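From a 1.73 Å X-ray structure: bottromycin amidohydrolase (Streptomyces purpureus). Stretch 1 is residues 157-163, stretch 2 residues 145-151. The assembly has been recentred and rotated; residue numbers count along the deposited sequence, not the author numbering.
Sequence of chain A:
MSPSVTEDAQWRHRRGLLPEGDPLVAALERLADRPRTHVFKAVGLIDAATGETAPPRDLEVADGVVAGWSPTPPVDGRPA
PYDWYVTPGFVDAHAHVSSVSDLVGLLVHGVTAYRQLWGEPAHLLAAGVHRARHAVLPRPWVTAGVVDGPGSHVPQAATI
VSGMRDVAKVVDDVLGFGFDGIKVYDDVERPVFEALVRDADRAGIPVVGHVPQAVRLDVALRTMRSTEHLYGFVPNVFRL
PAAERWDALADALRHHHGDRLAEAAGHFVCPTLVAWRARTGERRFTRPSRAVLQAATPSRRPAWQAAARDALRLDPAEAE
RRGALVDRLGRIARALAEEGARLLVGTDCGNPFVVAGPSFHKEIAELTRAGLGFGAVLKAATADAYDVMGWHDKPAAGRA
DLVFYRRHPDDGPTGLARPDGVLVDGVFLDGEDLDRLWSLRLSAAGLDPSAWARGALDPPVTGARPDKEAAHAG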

# COMPACT_ATOMS: atom_id res chain seq x y z
N ALA A 157 17.84 4.94 11.68
CA ALA A 157 17.22 5.00 10.37
C ALA A 157 16.63 6.36 10.03
O ALA A 157 16.42 6.65 8.85
CB ALA A 157 16.12 3.94 10.29
N ALA A 158 16.35 7.19 11.03
CA ALA A 158 15.69 8.46 10.77
C ALA A 158 16.72 9.56 10.52
O ALA A 158 17.84 9.52 11.01
CB ALA A 158 14.80 8.87 11.95
N THR A 159 16.30 10.55 9.75
CA THR A 159 17.02 11.81 9.61
C THR A 159 16.57 12.71 10.77
O THR A 159 15.42 13.13 10.79
CB THR A 159 16.66 12.46 8.29
OG1 THR A 159 16.99 11.56 7.27
CG2 THR A 159 17.45 13.80 8.06
N ILE A 160 17.47 13.00 11.72
CA ILE A 160 17.12 13.79 12.89
C ILE A 160 17.16 15.26 12.55
O ILE A 160 18.20 15.81 12.14
CB ILE A 160 18.04 13.47 14.07
CG1 ILE A 160 18.04 11.97 14.39
CG2 ILE A 160 17.61 14.28 15.26
CD1 ILE A 160 16.68 11.39 14.68
N VAL A 161 16.02 15.92 12.75
CA VAL A 161 15.85 17.34 12.45
C VAL A 161 15.53 18.05 13.76
O VAL A 161 14.61 17.65 14.48
CB VAL A 161 14.76 17.55 11.38
CG1 VAL A 161 14.51 18.96 11.10
CG2 VAL A 161 15.15 16.80 10.08
N SER A 162 16.32 19.06 14.09
CA SER A 162 16.09 19.81 15.32
C SER A 162 16.10 21.32 15.10
O SER A 162 16.08 22.08 16.09
CB SER A 162 17.12 19.40 16.35
OG SER A 162 18.38 19.85 15.96
N GLY A 163 16.12 21.79 13.86
CA GLY A 163 16.12 23.21 13.58
C GLY A 163 15.89 23.45 12.11
O GLY A 163 15.74 22.52 11.33
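Stretch 2 (145-151) GVVDGPG

Stretch 2 lies beside stretch 1 as a short parallel β-ladder, held by three backbone hydrogen bonds and flanked by small apolar contacts, with 420 Å² buried between the two, both sides summed. Over the touching parts the end-to-end directions differ by 54°, so the segments run the same general way without staying aligned along their whole length. Thr159 bridges Val147 and Ile160 bridges Asp148; both strands are extended there, with phi/psi of -85/112 and -83/122 in stretch 1 and -104/133 and -144/165 in stretch 2.

The bonding follows the parallel pattern, in which one residue reaches two neighbours across the gap. Thr159 N donates to Val146 O at 2.8 Å, and Thr159 O accepts from Asp148 N at 3.1 Å, so Thr159 straddles Val147. Two residues on, Val161 N donates to Asp148 O at 2.9 Å; Asp148 thereby straddles Ile160 through its N and O. All three are nearly straight, with angles at hydrogen of 163° to 167°. Two CA-H...O contacts fill in between them: Val147 CA lies 3.4 Å from Thr159 O, and Ile160 CA 3.3 Å from Asp148 O.

Thr159 and Val147 point their side chains to one face of the sheet, Ile160 and Asp148 to the other. β-Branched residues such as these threonine, isoleucine and valine side chains favour extended backbone. On the Val147 side, Val161 CG2 packs against Val147 CG1 at 3.5 Å, two buried valines in close contact. Ala158 CB lies 3.9 Å from Val146 CG2 and 3.8 Å from Asp148 CB. The end of Ile160 comes nearer to stretch 2 than its CA-to-CB direction suggests, with CD1 3.6 Å from Gly149 O and CG2 4.3 Å from Pro150 CD.

At the start of the contact a water joins the two stretches: it accepts from Val146 N at 3.2 Å and from Thr159 OG1 at 2.9 Å, and donates to Ala157 O at 3.0 Å. The threonine hydroxyl thus gives an exposed position a polar link to the neighbouring segment.

Within the ladder, buried Asp148 has polar partners for its carboxylate: OD1 accepts a weak bond from Gly149 N at 2.9 Å, and further bonds are made elsewhere in the structure. A CB on Gly149 would be crowded by Pro150 CD. Pro150, with no amide hydrogen to offer, contributes its ring instead, CD lying 3.8 Å from Val161 O and 4.2 Å from Ser162 CB.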

# COMPACT_ATOMS: atom_id res chain seq x y z
N GLY A 145 13.35 9.36 2.89
CA GLY A 145 13.61 8.79 4.19
C GLY A 145 12.47 9.16 5.13
O GLY A 145 11.32 9.36 4.71
N VAL A 146 12.80 9.31 6.39
CA VAL A 146 11.82 9.70 7.41
C VAL A 146 12.51 10.73 8.30
O VAL A 146 13.69 10.57 8.66
CB VAL A 146 11.28 8.53 8.27
CG1 VAL A 146 10.54 7.51 7.40
CG2 VAL A 146 12.37 7.90 9.06
N VAL A 147 11.78 11.77 8.70
CA VAL A 147 12.28 12.85 9.52
C VAL A 147 11.74 12.63 10.93
O VAL A 147 10.55 12.32 11.09
CB VAL A 147 11.83 14.21 8.98
CG1 VAL A 147 12.05 15.25 9.92
CG2 VAL A 147 12.62 14.45 7.61
N ASP A 148 12.60 12.75 11.92
CA ASP A 148 12.21 12.59 13.31
C ASP A 148 13.00 13.56 14.16
O ASP A 148 13.99 14.13 13.72
CB ASP A 148 12.45 11.17 13.82
CG ASP A 148 11.48 10.75 14.96
OD1 ASP A 148 10.65 11.58 15.40
OD2 ASP A 148 11.57 9.57 15.43
N GLY A 149 12.53 13.77 15.40
CA GLY A 149 13.19 14.70 16.31
C GLY A 149 14.24 14.02 17.14
O GLY A 149 14.44 12.80 17.10
N PRO A 150 14.97 14.79 17.93
CA PRO A 150 15.83 14.15 18.93
C PRO A 150 14.94 13.36 19.88
O PRO A 150 13.74 13.62 20.04
CB PRO A 150 16.55 15.33 19.61
CG PRO A 150 15.86 16.55 19.17
CD PRO A 150 14.95 16.26 18.03
N GLY A 151 15.51 12.33 20.45
CA GLY A 151 14.64 11.47 21.22
C GLY A 151 13.82 10.54 20.37
O GLY A 151 12.95 9.84 20.89
O HOH W 1 15.91 8.90 6.95